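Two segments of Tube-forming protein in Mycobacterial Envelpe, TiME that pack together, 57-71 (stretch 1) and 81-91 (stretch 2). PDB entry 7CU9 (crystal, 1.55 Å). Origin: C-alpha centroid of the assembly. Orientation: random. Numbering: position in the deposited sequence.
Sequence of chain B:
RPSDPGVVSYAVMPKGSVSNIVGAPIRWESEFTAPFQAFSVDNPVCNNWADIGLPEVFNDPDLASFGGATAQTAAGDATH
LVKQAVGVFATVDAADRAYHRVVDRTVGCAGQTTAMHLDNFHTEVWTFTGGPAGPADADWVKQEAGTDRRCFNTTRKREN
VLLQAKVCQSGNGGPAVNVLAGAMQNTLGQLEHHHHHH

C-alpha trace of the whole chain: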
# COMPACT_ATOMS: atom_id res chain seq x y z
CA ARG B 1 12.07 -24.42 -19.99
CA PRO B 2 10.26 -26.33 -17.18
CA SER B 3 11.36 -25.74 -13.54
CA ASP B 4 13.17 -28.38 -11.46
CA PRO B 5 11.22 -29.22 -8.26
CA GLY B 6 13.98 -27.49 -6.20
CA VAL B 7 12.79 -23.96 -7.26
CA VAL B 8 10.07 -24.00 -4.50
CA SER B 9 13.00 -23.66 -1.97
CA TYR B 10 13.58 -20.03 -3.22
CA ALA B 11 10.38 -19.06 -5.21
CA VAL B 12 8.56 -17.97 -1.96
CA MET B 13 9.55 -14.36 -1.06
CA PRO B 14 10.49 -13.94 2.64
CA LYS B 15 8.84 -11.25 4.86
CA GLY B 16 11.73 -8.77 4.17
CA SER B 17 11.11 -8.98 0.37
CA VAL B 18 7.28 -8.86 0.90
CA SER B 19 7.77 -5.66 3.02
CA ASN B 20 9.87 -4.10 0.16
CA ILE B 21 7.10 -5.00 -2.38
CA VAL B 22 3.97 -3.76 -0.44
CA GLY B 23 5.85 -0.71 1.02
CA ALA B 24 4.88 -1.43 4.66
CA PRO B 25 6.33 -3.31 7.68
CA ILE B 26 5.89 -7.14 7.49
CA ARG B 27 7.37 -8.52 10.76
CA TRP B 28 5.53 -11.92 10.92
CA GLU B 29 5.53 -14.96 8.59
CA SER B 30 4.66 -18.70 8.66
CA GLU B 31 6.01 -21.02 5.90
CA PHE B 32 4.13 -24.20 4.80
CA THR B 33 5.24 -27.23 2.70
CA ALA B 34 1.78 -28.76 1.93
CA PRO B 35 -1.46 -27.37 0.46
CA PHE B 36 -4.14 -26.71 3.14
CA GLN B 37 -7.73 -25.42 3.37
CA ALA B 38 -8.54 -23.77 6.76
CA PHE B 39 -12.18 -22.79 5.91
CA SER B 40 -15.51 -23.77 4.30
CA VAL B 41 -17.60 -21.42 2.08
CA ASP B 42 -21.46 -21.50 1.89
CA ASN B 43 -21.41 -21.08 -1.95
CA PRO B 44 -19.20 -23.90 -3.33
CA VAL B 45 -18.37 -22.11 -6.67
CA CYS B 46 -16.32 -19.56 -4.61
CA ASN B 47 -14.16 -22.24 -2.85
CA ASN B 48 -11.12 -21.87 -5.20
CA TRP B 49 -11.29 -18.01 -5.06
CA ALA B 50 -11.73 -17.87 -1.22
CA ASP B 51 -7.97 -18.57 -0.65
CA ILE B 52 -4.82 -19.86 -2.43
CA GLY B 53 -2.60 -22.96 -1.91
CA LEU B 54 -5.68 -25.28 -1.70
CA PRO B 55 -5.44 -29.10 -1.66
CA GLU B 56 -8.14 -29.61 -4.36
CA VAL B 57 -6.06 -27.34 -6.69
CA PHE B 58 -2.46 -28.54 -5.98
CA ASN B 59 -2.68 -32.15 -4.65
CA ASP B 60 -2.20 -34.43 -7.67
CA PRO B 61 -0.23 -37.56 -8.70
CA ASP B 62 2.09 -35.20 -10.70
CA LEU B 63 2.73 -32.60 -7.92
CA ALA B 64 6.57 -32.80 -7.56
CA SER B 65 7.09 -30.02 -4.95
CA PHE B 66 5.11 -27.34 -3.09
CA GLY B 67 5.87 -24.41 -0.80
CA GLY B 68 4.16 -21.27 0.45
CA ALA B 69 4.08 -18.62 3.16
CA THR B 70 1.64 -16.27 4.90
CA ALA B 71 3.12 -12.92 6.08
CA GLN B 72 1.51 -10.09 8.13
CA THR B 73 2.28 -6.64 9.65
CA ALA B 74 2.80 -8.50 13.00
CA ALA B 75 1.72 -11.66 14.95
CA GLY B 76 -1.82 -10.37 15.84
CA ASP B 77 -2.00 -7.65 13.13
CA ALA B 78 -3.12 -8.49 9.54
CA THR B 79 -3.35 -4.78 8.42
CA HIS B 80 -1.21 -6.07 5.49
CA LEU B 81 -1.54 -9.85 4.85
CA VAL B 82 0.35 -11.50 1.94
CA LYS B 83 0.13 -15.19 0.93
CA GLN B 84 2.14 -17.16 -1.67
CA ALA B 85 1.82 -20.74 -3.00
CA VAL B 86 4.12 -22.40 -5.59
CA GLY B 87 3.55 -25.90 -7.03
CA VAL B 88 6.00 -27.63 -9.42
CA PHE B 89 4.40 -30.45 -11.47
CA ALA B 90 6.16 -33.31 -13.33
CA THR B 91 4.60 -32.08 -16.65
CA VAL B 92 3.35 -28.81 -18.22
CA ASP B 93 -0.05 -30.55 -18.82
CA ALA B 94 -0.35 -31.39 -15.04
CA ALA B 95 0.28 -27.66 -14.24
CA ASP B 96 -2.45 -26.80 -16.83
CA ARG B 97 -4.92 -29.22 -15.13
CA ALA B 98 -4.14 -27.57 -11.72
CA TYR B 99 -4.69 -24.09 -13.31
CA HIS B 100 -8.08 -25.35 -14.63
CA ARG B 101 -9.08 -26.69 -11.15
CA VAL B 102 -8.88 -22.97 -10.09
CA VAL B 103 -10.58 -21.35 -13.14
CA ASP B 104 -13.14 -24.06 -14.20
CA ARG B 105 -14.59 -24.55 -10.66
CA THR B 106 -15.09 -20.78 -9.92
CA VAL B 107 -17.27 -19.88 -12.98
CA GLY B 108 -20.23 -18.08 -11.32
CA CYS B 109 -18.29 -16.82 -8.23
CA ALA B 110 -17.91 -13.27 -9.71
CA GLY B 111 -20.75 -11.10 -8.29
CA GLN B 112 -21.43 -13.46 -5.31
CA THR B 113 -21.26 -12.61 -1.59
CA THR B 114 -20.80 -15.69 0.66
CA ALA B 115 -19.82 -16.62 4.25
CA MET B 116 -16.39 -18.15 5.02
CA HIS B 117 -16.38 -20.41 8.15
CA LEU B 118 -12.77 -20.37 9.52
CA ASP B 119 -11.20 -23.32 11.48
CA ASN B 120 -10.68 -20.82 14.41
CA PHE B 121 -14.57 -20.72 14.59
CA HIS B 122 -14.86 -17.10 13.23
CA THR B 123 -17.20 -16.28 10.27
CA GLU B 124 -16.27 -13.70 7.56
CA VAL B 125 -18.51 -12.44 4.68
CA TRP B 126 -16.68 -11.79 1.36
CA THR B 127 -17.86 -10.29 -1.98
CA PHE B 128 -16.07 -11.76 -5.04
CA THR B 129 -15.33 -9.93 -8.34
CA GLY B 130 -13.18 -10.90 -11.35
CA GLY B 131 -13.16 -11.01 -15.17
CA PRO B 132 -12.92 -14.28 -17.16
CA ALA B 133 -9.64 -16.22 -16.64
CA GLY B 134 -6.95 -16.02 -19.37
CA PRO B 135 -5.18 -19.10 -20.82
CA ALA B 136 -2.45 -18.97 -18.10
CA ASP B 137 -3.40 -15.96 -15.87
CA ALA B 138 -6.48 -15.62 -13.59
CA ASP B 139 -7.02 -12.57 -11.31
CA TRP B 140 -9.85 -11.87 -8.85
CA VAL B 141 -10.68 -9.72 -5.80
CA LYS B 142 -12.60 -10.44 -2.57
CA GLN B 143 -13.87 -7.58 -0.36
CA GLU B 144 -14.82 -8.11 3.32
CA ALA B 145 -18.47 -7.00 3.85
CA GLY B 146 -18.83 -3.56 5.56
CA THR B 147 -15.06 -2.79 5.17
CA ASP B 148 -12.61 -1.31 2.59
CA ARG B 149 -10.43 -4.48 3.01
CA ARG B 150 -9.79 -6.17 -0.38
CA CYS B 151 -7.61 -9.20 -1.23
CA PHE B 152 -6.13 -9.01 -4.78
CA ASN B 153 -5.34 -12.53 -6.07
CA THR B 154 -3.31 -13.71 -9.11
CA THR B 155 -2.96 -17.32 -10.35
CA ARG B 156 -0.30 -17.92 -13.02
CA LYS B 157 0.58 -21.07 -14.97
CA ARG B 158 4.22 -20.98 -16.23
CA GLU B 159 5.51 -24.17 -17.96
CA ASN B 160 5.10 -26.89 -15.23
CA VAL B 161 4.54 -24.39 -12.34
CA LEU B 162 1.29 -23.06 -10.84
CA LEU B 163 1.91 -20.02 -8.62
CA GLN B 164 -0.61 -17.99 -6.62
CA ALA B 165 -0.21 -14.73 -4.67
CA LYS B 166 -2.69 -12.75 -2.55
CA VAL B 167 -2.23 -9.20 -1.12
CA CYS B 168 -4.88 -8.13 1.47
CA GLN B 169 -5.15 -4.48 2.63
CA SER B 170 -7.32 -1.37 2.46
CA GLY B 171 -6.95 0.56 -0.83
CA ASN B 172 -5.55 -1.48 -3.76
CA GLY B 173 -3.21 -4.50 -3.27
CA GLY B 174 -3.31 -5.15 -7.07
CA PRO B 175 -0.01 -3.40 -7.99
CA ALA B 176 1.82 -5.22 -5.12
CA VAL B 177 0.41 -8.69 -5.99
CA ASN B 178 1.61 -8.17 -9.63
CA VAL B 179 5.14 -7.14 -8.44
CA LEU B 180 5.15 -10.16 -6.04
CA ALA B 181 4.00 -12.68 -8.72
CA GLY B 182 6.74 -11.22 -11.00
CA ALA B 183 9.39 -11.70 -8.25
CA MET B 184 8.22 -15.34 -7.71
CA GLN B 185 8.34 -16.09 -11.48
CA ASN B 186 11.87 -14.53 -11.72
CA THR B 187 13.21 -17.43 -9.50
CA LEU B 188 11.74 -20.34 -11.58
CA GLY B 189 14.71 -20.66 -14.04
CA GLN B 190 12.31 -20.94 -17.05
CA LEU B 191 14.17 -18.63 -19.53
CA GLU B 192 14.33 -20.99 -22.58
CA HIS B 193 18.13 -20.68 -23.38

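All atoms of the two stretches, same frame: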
# COMPACT_ATOMS: atom_id res chain seq x y z
N VAL B 57 -6.80 -27.94 -5.54
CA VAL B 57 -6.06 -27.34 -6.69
C VAL B 57 -4.73 -28.07 -6.88
O VAL B 57 -4.49 -28.55 -7.99
CB VAL B 57 -5.88 -25.83 -6.50
CG1 VAL B 57 -4.94 -25.24 -7.54
CG2 VAL B 57 -7.23 -25.12 -6.53
N PHE B 58 -3.89 -28.15 -5.84
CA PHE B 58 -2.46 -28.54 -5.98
C PHE B 58 -2.26 -30.05 -5.84
O PHE B 58 -1.44 -30.59 -6.59
CB PHE B 58 -1.59 -27.80 -4.98
CG PHE B 58 -1.29 -26.39 -5.41
CD1 PHE B 58 -0.25 -26.12 -6.28
CD2 PHE B 58 -2.08 -25.34 -4.97
CE1 PHE B 58 0.02 -24.82 -6.67
CE2 PHE B 58 -1.81 -24.04 -5.37
CZ PHE B 58 -0.76 -23.78 -6.21
N ASN B 59 -2.93 -30.71 -4.90
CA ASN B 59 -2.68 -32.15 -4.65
C ASN B 59 -3.04 -32.93 -5.91
O ASN B 59 -4.13 -32.73 -6.48
CB ASN B 59 -3.39 -32.66 -3.40
CG ASN B 59 -2.68 -32.25 -2.13
OD1 ASN B 59 -1.45 -32.15 -2.11
ND2 ASN B 59 -3.42 -32.05 -1.06
N ASP B 60 -2.13 -33.80 -6.34
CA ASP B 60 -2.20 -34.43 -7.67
C ASP B 60 -1.11 -35.48 -7.75
O ASP B 60 -0.05 -35.30 -7.16
CB ASP B 60 -1.98 -33.38 -8.76
CG ASP B 60 -2.30 -33.89 -10.15
OD1 ASP B 60 -3.50 -34.10 -10.43
OD2 ASP B 60 -1.36 -34.09 -10.94
N PRO B 61 -1.31 -36.59 -8.50
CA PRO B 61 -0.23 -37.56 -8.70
C PRO B 61 1.05 -36.92 -9.25
O PRO B 61 2.10 -37.43 -8.95
CB PRO B 61 -0.85 -38.56 -9.68
CG PRO B 61 -2.32 -38.50 -9.35
CD PRO B 61 -2.58 -37.04 -9.09
N ASP B 62 0.93 -35.82 -10.00
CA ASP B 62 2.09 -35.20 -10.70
C ASP B 62 2.59 -33.95 -9.96
O ASP B 62 3.46 -33.27 -10.52
CB ASP B 62 1.75 -34.92 -12.16
CG ASP B 62 1.72 -36.21 -12.96
OD1 ASP B 62 2.65 -37.03 -12.79
OD2 ASP B 62 0.75 -36.41 -13.73
N LEU B 63 2.13 -33.68 -8.74
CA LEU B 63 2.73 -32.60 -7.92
C LEU B 63 4.11 -33.07 -7.43
O LEU B 63 4.17 -34.04 -6.64
CB LEU B 63 1.82 -32.22 -6.76
CG LEU B 63 2.34 -31.06 -5.91
CD1 LEU B 63 2.36 -29.76 -6.71
CD2 LEU B 63 1.51 -30.90 -4.64
N ALA B 64 5.18 -32.43 -7.90
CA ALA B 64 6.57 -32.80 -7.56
C ALA B 64 7.00 -32.09 -6.27
O ALA B 64 7.61 -32.73 -5.41
CB ALA B 64 7.49 -32.47 -8.70
N SER B 65 6.68 -30.81 -6.13
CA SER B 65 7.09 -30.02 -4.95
C SER B 65 6.10 -28.87 -4.73
O SER B 65 5.38 -28.49 -5.67
CB SER B 65 8.49 -29.51 -5.08
OG SER B 65 8.61 -28.63 -6.18
N PHE B 66 6.08 -28.38 -3.51
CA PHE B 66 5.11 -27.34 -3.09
C PHE B 66 5.67 -26.59 -1.90
O PHE B 66 6.23 -27.20 -0.98
CB PHE B 66 3.76 -27.97 -2.76
CG PHE B 66 2.73 -26.95 -2.37
CD1 PHE B 66 1.94 -26.33 -3.34
CD2 PHE B 66 2.59 -26.55 -1.05
CE1 PHE B 66 1.02 -25.36 -2.97
CE2 PHE B 66 1.67 -25.59 -0.69
CZ PHE B 66 0.88 -25.00 -1.65
N GLY B 67 5.51 -25.27 -1.92
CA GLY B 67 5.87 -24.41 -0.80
C GLY B 67 5.03 -23.15 -0.81
O GLY B 67 4.58 -22.73 -1.90
N GLY B 68 4.87 -22.55 0.35
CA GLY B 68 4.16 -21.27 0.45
C GLY B 68 4.51 -20.55 1.72
O GLY B 68 5.30 -21.09 2.53
N ALA B 69 3.96 -19.37 1.90
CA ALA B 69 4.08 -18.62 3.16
C ALA B 69 2.89 -17.68 3.29
O ALA B 69 2.31 -17.26 2.27
CB ALA B 69 5.38 -17.88 3.21
N THR B 70 2.53 -17.39 4.54
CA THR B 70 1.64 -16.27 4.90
C THR B 70 2.47 -15.28 5.70
O THR B 70 3.24 -15.73 6.57
CB THR B 70 0.43 -16.76 5.70
OG1 THR B 70 -0.14 -17.90 5.05
CG2 THR B 70 -0.61 -15.67 5.86
N ALA B 71 2.37 -13.99 5.39
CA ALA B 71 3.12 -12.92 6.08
C ALA B 71 2.15 -11.80 6.45
O ALA B 71 1.17 -11.61 5.72
CB ALA B 71 4.26 -12.45 5.21
N LEU B 81 -1.73 -8.38 4.87
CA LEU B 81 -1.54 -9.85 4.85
C LEU B 81 -1.20 -10.25 3.41
O LEU B 81 -1.87 -9.78 2.48
CB LEU B 81 -2.78 -10.58 5.35
CG LEU B 81 -2.65 -12.11 5.39
CD1 LEU B 81 -3.46 -12.71 6.53
CD2 LEU B 81 -3.06 -12.73 4.06
N VAL B 82 -0.17 -11.07 3.26
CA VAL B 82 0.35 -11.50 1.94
C VAL B 82 0.53 -13.02 1.99
O VAL B 82 1.16 -13.52 2.93
CB VAL B 82 1.66 -10.79 1.58
CG1 VAL B 82 2.23 -11.28 0.27
CG2 VAL B 82 1.46 -9.28 1.55
N LYS B 83 -0.00 -13.72 1.00
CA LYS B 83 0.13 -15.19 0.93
C LYS B 83 0.70 -15.56 -0.44
O LYS B 83 0.41 -14.88 -1.44
CB LYS B 83 -1.21 -15.86 1.22
CG LYS B 83 -1.15 -17.35 1.49
CD LYS B 83 -2.46 -17.87 2.00
CE LYS B 83 -2.46 -19.35 2.26
NZ LYS B 83 -3.70 -19.76 2.96
N GLN B 84 1.51 -16.61 -0.45
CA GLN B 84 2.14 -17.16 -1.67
C GLN B 84 2.00 -18.68 -1.66
O GLN B 84 2.10 -19.27 -0.57
CB GLN B 84 3.63 -16.81 -1.69
CG GLN B 84 3.91 -15.33 -1.76
CD GLN B 84 5.38 -15.10 -1.52
OE1 GLN B 84 6.22 -15.37 -2.37
NE2 GLN B 84 5.70 -14.65 -0.32
N ALA B 85 1.81 -19.27 -2.83
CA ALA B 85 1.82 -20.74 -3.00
C ALA B 85 2.47 -21.05 -4.34
O ALA B 85 2.12 -20.40 -5.33
CB ALA B 85 0.42 -21.30 -2.92
N VAL B 86 3.40 -21.99 -4.35
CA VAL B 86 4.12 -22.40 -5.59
C VAL B 86 4.09 -23.92 -5.65
O VAL B 86 4.56 -24.57 -4.70
CB VAL B 86 5.56 -21.87 -5.63
CG1 VAL B 86 6.26 -22.29 -6.91
CG2 VAL B 86 5.61 -20.36 -5.47
N GLY B 87 3.56 -24.46 -6.74
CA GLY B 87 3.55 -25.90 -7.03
C GLY B 87 4.33 -26.19 -8.29
O GLY B 87 4.05 -25.57 -9.33
N VAL B 88 5.28 -27.12 -8.22
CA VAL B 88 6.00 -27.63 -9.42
C VAL B 88 5.44 -29.00 -9.75
O VAL B 88 5.42 -29.87 -8.85
CB VAL B 88 7.52 -27.68 -9.20
CG1 VAL B 88 8.23 -28.23 -10.43
CG2 VAL B 88 8.08 -26.33 -8.80
N PHE B 89 4.99 -29.18 -10.98
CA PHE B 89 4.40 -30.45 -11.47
C PHE B 89 5.40 -31.16 -12.37
O PHE B 89 6.29 -30.52 -12.94
CB PHE B 89 3.08 -30.16 -12.18
CG PHE B 89 2.03 -29.62 -11.24
CD1 PHE B 89 2.00 -28.27 -10.93
CD2 PHE B 89 1.10 -30.46 -10.65
CE1 PHE B 89 1.05 -27.77 -10.06
CE2 PHE B 89 0.15 -29.96 -9.78
CZ PHE B 89 0.12 -28.61 -9.48
N ALA B 90 5.26 -32.48 -12.50
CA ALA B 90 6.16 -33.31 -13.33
C ALA B 90 6.03 -32.92 -14.81
O ALA B 90 7.00 -33.11 -15.56
CB ALA B 90 5.85 -34.76 -13.12
N THR B 91 4.88 -32.40 -15.23
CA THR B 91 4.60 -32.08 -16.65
C THR B 91 3.90 -30.73 -16.76
O THR B 91 3.22 -30.32 -15.81
CB THR B 91 3.73 -33.15 -17.32
OG1 THR B 91 2.43 -33.12 -16.73
CG2 THR B 91 4.31 -34.54 -17.17
O HOH W 1 0.86 -35.25 -16.88
O HOH W 2 3.96 -14.31 2.05
O HOH W 3 -2.89 -18.53 5.48

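Stretch 1 enters the contact from the end of a helix, where Phe-58 lies against the second strand. Its CE1 is 3.6 Å from Gly-87 N and its CD1 4.1 Å from Phe-89 CZ. An ideal CB built on Gly-87 would fall 2.5 Å from Phe-58 CD1, a clash, so the ring occupies space that the glycine leaves free.

A type I turn from Asp-60 to Leu-63 then redirects the chain. It is closed by Leu-63 N to Asp-60 O (3.1 Å) and braced by Asp-62 N to Asp-60 OD2 (3.0 Å). Asp-62 O accepts a hydrogen bond from Ala-90 N at 2.8 Å and 154°. Leu-63 sets CD1 over one face of the Phe-89 ring, 3.9 Å from its centroid and 19° off the normal, as expected of a CH-pi contact.

The register shifts by one between Leu-63 and Ser-65, forming a beta bulge. Its signature is a shared acceptor: Val-88 O receives both Ala-64 N (2.7 Å) and Ser-65 N (3.1 Å). Thereafter the strands, at 158° between their directions, follow a regular antiparallel pattern. Ser-65 O takes Val-88 N at 2.9 Å, while Gly-67 pairs reciprocally with Val-86, its N to Val-86 O at 3.0 Å and its O from Val-86 N at 2.8 Å.

Between these pairs, Phe-66 reaches Ala-85 CB with CZ at 3.9 Å, on the same sheet face as Leu-63 and Phe-89. At Gly-68, CA lies 3.0 Å from Gln-84 O; an ideal CB would come within 2.5 Å of that oxygen, too close for a side chain in this backbone geometry.

Ala-69 exchanges paired hydrogen bonds with Gln-84, and Ala-71 with Val-82. Between them, a water links Thr-70 OG1 and Lys-83 NZ, 2.9 Å from each, accepting from the lysine.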